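Local coordinates for protein alcohol dehydrogenase (Thermus thermophilus, PDB 2EIH) that binds zinc and is probably an oxidoreductase that oxidises alcohols with a nicotinamide cofactor, at residues Asp169-Ala174 against Asp237-His242; Gly250-Thr255 against Arg282-Leu287. All coordinates share one frame; numbering follows the deposited sequence.

Contact 1. Residues Asp169-Ala174 against Asp237-His242; sequences DVLVMA and DKVVDH
L171 and V239 lie side by side on neighbouring parallel strands, the central pair of the six-stranded sheet of the Rossmann fold, and the pair illustrates how such a core is built. L171 CG is anti to the backbone N (chi1 170°), and from there its CD2 branch comes within 4.0 Å of both V239 methyls, CG1 and CG2, on the face covered by helix 248-254. On the reverse face, beneath helix 180-189, V170 CG1 stands 4.3 Å from V240 CG2. The backbone ladder between the strands runs from L171 N to K238 O, from V240 N to L171 O at 2.7 Å, and from M173 N to V240 O.

The D169 end is polar. D169 O accepts the N-H groups of both D237 and K238, while D237 OD2 uses its anti lone pair to take D169 N at 3.0 Å. The planes of the two carboxylates are nearly parallel, 10° apart, and D169 OD1 is 3.9 Å from D237 OD2; the salt bridges of D169 to K234 and R193 would probably ease that repulsion. K238 leads away, its NZ in a salt bridge with D168 OD2. At the far end D241, whose OD2 is hydrogen-bonded to T243 OG1, lies across M173, with OD2 3.6 Å from M173 CB.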
loop_
_atom_site.group_PDB
_atom_site.type_symbol
_atom_site.label_atom_id
_atom_site.label_comp_id
_atom_site.label_asym_id
_atom_site.label_seq_id
_atom_site.Cartn_x
_atom_site.Cartn_y
_atom_site.Cartn_z
ATOM N N ASP A 169 -17.278 -5.841 7.109
ATOM C CA ASP A 169 -18.177 -5.825 8.241
ATOM C C ASP A 169 -17.386 -5.099 9.315
ATOM O O ASP A 169 -16.402 -5.621 9.840
ATOM C CB ASP A 169 -18.523 -7.243 8.676
ATOM C CG ASP A 169 -19.717 -7.784 7.934
ATOM O OD1 ASP A 169 -19.611 -8.874 7.335
ATOM O OD2 ASP A 169 -20.777 -7.108 7.954
ATOM N N VAL A 170 -17.796 -3.870 9.603
ATOM C CA VAL A 170 -17.127 -3.067 10.612
ATOM C C VAL A 170 -17.935 -3.085 11.913
ATOM O O VAL A 170 -19.155 -2.930 11.897
ATOM C CB VAL A 170 -16.962 -1.603 10.138
ATOM C CG1 VAL A 170 -16.295 -0.773 11.227
ATOM C CG2 VAL A 170 -16.130 -1.557 8.868
ATOM N N LEU A 171 -17.252 -3.304 13.030
ATOM C CA LEU A 171 -17.895 -3.312 14.341
ATOM C C LEU A 171 -17.412 -2.077 15.093
ATOM O O LEU A 171 -16.203 -1.868 15.241
ATOM C CB LEU A 171 -17.522 -4.579 15.124
ATOM C CG LEU A 171 -17.909 -4.680 16.613
ATOM C CD1 LEU A 171 -19.422 -4.850 16.769
ATOM C CD2 LEU A 171 -17.196 -5.869 17.239
ATOM N N VAL A 172 -18.353 -1.248 15.538
ATOM C CA VAL A 172 -18.025 -0.042 16.299
ATOM C C VAL A 172 -18.524 -0.246 17.740
ATOM O O VAL A 172 -19.692 -0.576 17.955
ATOM C CB VAL A 172 -18.722 1.202 15.715
ATOM C CG1 VAL A 172 -18.319 2.441 16.505
ATOM C CG2 VAL A 172 -18.353 1.363 14.246
ATOM N N MET A 173 -17.644 -0.040 18.718
ATOM C CA MET A 173 -17.993 -0.219 20.123
ATOM C C MET A 173 -18.546 1.011 20.824
ATOM O O MET A 173 -18.110 2.141 20.581
ATOM C CB MET A 173 -16.779 -0.727 20.906
ATOM C CG MET A 173 -16.290 -2.098 20.515
ATOM S SD MET A 173 -17.477 -3.395 20.909
ATOM C CE MET A 173 -16.937 -3.832 22.591
ATOM N N ALA A 174 -19.514 0.766 21.707
ATOM C CA ALA A 174 -20.145 1.820 22.507
ATOM C C ALA A 174 -20.541 3.054 21.712
ATOM O O ALA A 174 -19.823 4.038 21.704
ATOM C CB ALA A 174 -19.211 2.214 23.643
ATOM N N ASP A 237 -14.896 -8.032 10.350
ATOM C CA ASP A 237 -13.609 -7.920 9.677
ATOM C C ASP A 237 -12.760 -6.816 10.283
ATOM O O ASP A 237 -11.566 -7.000 10.511
ATOM C CB ASP A 237 -13.816 -7.618 8.198
ATOM C CG ASP A 237 -14.569 -8.698 7.493
ATOM O OD1 ASP A 237 -14.003 -9.795 7.310
ATOM O OD2 ASP A 237 -15.737 -8.462 7.126
ATOM N N LYS A 238 -13.390 -5.669 10.525
ATOM C CA LYS A 238 -12.724 -4.505 11.102
ATOM C C LYS A 238 -13.447 -4.060 12.357
ATOM O O LYS A 238 -14.674 -4.056 12.389
ATOM C CB LYS A 238 -12.703 -3.337 10.110
ATOM C CG LYS A 238 -11.547 -3.352 9.125
ATOM C CD LYS A 238 -11.534 -4.603 8.278
ATOM C CE LYS A 238 -10.340 -4.619 7.336
ATOM N NZ LYS A 238 -10.540 -3.839 6.088
ATOM N N VAL A 239 -12.692 -3.673 13.381
ATOM C CA VAL A 239 -13.292 -3.230 14.636
ATOM C C VAL A 239 -12.747 -1.900 15.160
ATOM O O VAL A 239 -11.541 -1.704 15.253
ATOM C CB VAL A 239 -13.101 -4.283 15.735
ATOM C CG1 VAL A 239 -13.750 -3.809 17.028
ATOM C CG2 VAL A 239 -13.698 -5.604 15.284
ATOM N N VAL A 240 -13.651 -0.986 15.498
ATOM C CA VAL A 240 -13.259 0.305 16.048
ATOM C C VAL A 240 -13.606 0.297 17.527
ATOM O O VAL A 240 -14.775 0.250 17.892
ATOM C CB VAL A 240 -14.010 1.458 15.388
ATOM C CG1 VAL A 240 -13.542 2.773 15.980
ATOM C CG2 VAL A 240 -13.802 1.427 13.889
ATOM N N ASP A 241 -12.586 0.349 18.373
ATOM C CA ASP A 241 -12.789 0.323 19.811
ATOM C C ASP A 241 -12.121 1.512 20.504
ATOM O O ASP A 241 -10.968 1.827 20.222
ATOM C CB ASP A 241 -12.223 -0.979 20.373
ATOM C CG ASP A 241 -12.648 -1.221 21.797
ATOM O OD1 ASP A 241 -12.171 -2.190 22.416
ATOM O OD2 ASP A 241 -13.469 -0.438 22.299
ATOM N N HIS A 242 -12.830 2.178 21.409
ATOM C CA HIS A 242 -12.236 3.314 22.113
ATOM C C HIS A 242 -12.341 3.109 23.612
ATOM O O HIS A 242 -12.056 4.012 24.394
ATOM C CB HIS A 242 -12.939 4.623 21.748
ATOM C CG HIS A 242 -14.337 4.714 22.268
ATOM N ND1 HIS A 242 -15.397 4.061 21.674
ATOM C CD2 HIS A 242 -14.848 5.342 23.354
ATOM C CE1 HIS A 242 -16.497 4.283 22.370
ATOM N NE2 HIS A 242 -16.189 5.058 23.396
#

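Contact 2. Residues Gly250-Thr255 against Arg282-Leu287; sequences GVIKAT and RQLSIL
T255, where the chain leaves helical geometry at the end of helix 248-254, and L284, just before strand 285-288, have CA atoms 8.0 Å apart, so side chains must bridge the two backbones. R282 does so with its guanidinium. A bend at chi3 (-46°) turns NE in an otherwise extended chain, and NH2 arrives among the carbonyls at the helix end. I252 O approaches the edge of the guanidinium, near its plane, 2.6 Å from R282 NH2. T255 O lies over one face, 2.8 Å from R282 NH2, at an angle too poor for a hydrogen bond, so its attraction would be mainly electrostatic. An alanine in place of R282 would probably leave these two carbonyl oxygens without their neighbouring positive charge and open a gap beside the helix end.

L284 supplies the apolar half. Its CD2 sits in plane at the edge of the R282 guanidinium and 4.1 Å from I252 CG2, while its CG meets T255 CG2 at 4.1 Å. T255 is held in this rotation by its hydroxyl: OG1, beside the backbone N (chi1 -53°), donates to V251 O at 2.7 Å, from 51° above the carbonyl plane, which directs CG2 to the leucine.

I252 and L284 also pack on V279 of helix 278-281, which ends in a Schellman motif with Q283 as its C-prime residue. T255 rests on strands 236-241 and 259-263, and S285-L287 lie on strand 285-288, outermost within this chain, and pair antiparallel with a strand of the second subunit so that the sheet continues across the interface.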
loop_
_atom_site.group_PDB
_atom_site.type_symbol
_atom_site.label_atom_id
_atom_site.label_comp_id
_atom_site.label_asym_id
_atom_site.label_seq_id
_atom_site.Cartn_x
_atom_site.Cartn_y
_atom_site.Cartn_z
ATOM N N GLY A 250 -14.356 -9.688 24.663
ATOM C CA GLY A 250 -15.542 -9.915 23.858
ATOM C C GLY A 250 -15.313 -9.487 22.423
ATOM O O GLY A 250 -15.817 -10.111 21.487
ATOM N N VAL A 251 -14.548 -8.412 22.253
ATOM C CA VAL A 251 -14.234 -7.895 20.928
ATOM C C VAL A 251 -13.406 -8.930 20.186
ATOM O O VAL A 251 -13.736 -9.317 19.065
ATOM C CB VAL A 251 -13.423 -6.597 21.018
ATOM C CG1 VAL A 251 -13.049 -6.125 19.624
ATOM C CG2 VAL A 251 -14.224 -5.535 21.743
ATOM N N ILE A 252 -12.328 -9.378 20.825
ATOM C CA ILE A 252 -11.449 -10.376 20.233
ATOM C C ILE A 252 -12.237 -11.606 19.811
ATOM O O ILE A 252 -11.932 -12.244 18.802
ATOM C CB ILE A 252 -10.367 -10.803 21.218
ATOM C CG1 ILE A 252 -9.423 -9.632 21.468
ATOM C CG2 ILE A 252 -9.611 -12.005 20.669
ATOM C CD1 ILE A 252 -8.266 -9.976 22.380
ATOM N N LYS A 253 -13.264 -11.916 20.590
ATOM C CA LYS A 253 -14.113 -13.061 20.325
ATOM C C LYS A 253 -15.002 -12.770 19.110
ATOM O O LYS A 253 -15.291 -13.657 18.294
ATOM C CB LYS A 253 -14.982 -13.347 21.555
ATOM C CG LYS A 253 -15.226 -14.828 21.850
ATOM C CD LYS A 253 -14.032 -15.482 22.552
ATOM C CE LYS A 253 -13.907 -15.026 24.005
ATOM N NZ LYS A 253 -15.108 -15.395 24.815
ATOM N N ALA A 254 -15.420 -11.515 18.987
ATOM C CA ALA A 254 -16.291 -11.091 17.897
ATOM C C ALA A 254 -15.549 -10.792 16.603
ATOM O O ALA A 254 -16.161 -10.605 15.552
ATOM C CB ALA A 254 -17.081 -9.861 18.325
ATOM N N THR A 255 -14.228 -10.760 16.680
ATOM C CA THR A 255 -13.421 -10.457 15.511
ATOM C C THR A 255 -13.192 -11.689 14.642
ATOM O O THR A 255 -12.801 -12.748 15.129
ATOM C CB THR A 255 -12.073 -9.861 15.938
ATOM O OG1 THR A 255 -12.315 -8.747 16.805
ATOM C CG2 THR A 255 -11.292 -9.389 14.727
ATOM N N ARG A 282 -5.227 -16.800 15.020
ATOM C CA ARG A 282 -6.169 -16.336 14.012
ATOM C C ARG A 282 -5.658 -15.129 13.232
ATOM O O ARG A 282 -6.409 -14.495 12.500
ATOM C CB ARG A 282 -7.527 -16.027 14.654
ATOM C CG ARG A 282 -8.170 -17.234 15.344
ATOM C CD ARG A 282 -9.659 -17.019 15.593
ATOM N NE ARG A 282 -9.920 -15.695 16.153
ATOM C CZ ARG A 282 -11.117 -15.254 16.527
ATOM N NH1 ARG A 282 -12.188 -16.030 16.407
ATOM N NH2 ARG A 282 -11.241 -14.031 17.023
ATOM N N GLN A 283 -4.374 -14.826 13.392
ATOM C CA GLN A 283 -3.745 -13.723 12.681
ATOM C C GLN A 283 -4.458 -12.374 12.807
ATOM O O GLN A 283 -4.598 -11.635 11.835
ATOM C CB GLN A 283 -3.597 -14.084 11.203
ATOM C CG GLN A 283 -2.901 -15.405 10.974
ATOM C CD GLN A 283 -2.461 -15.596 9.537
ATOM O OE1 GLN A 283 -1.593 -14.878 9.035
ATOM N NE2 GLN A 283 -3.069 -16.562 8.860
ATOM N N LEU A 284 -4.906 -12.052 14.010
ATOM C CA LEU A 284 -5.569 -10.784 14.245
ATOM C C LEU A 284 -4.530 -9.676 14.348
ATOM O O LEU A 284 -3.339 -9.942 14.545
ATOM C CB LEU A 284 -6.397 -10.863 15.528
ATOM C CG LEU A 284 -7.801 -11.468 15.408
ATOM C CD1 LEU A 284 -7.835 -12.659 14.468
ATOM C CD2 LEU A 284 -8.271 -11.856 16.795
ATOM N N SER A 285 -4.982 -8.433 14.199
ATOM C CA SER A 285 -4.098 -7.267 14.273
ATOM C C SER A 285 -4.710 -6.228 15.199
ATOM O O SER A 285 -5.866 -5.857 15.050
ATOM C CB SER A 285 -3.929 -6.627 12.887
ATOM O OG SER A 285 -3.605 -7.592 11.882
ATOM N N ILE A 286 -3.929 -5.764 16.161
ATOM C CA ILE A 286 -4.388 -4.739 17.084
ATOM C C ILE A 286 -3.574 -3.493 16.788
ATOM O O ILE A 286 -2.350 -3.506 16.879
ATOM C CB ILE A 286 -4.153 -5.154 18.536
ATOM C CG1 ILE A 286 -4.869 -6.473 18.806
ATOM C CG2 ILE A 286 -4.660 -4.069 19.480
ATOM C CD1 ILE A 286 -4.329 -7.218 19.988
ATOM N N LEU A 287 -4.261 -2.411 16.459
ATOM C CA LEU A 287 -3.593 -1.183 16.086
ATOM C C LEU A 287 -3.943 0.001 16.978
ATOM O O LEU A 287 -5.114 0.352 17.128
ATOM C CB LEU A 287 -3.969 -0.859 14.641
ATOM C CG LEU A 287 -3.950 -2.054 13.673
ATOM C CD1 LEU A 287 -4.835 -1.790 12.471
ATOM C CD2 LEU A 287 -2.528 -2.335 13.246
#

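Taken together, the two contacts contrast the middle of one Rossmann sheet with its margin. Both are buried; contact 1 lies in the middle of the sheet and joins strand to strand, relying on regular backbone bonds with aliphatic packing on both faces; most of its charged groups gather at the D169 end, with D241 at the other. Contact 2, farther from the chain's centre, with the exposed K253 at its border, joins a helix end to the approach of the outermost strand, with few apolar touches and an arginine near carbonyl oxygens. Strand 236-241 and helix 248-254 are consecutive in the chain, and the helix packs back on contact 1: V251 CG1 lies 3.5 Å from V239 CG1.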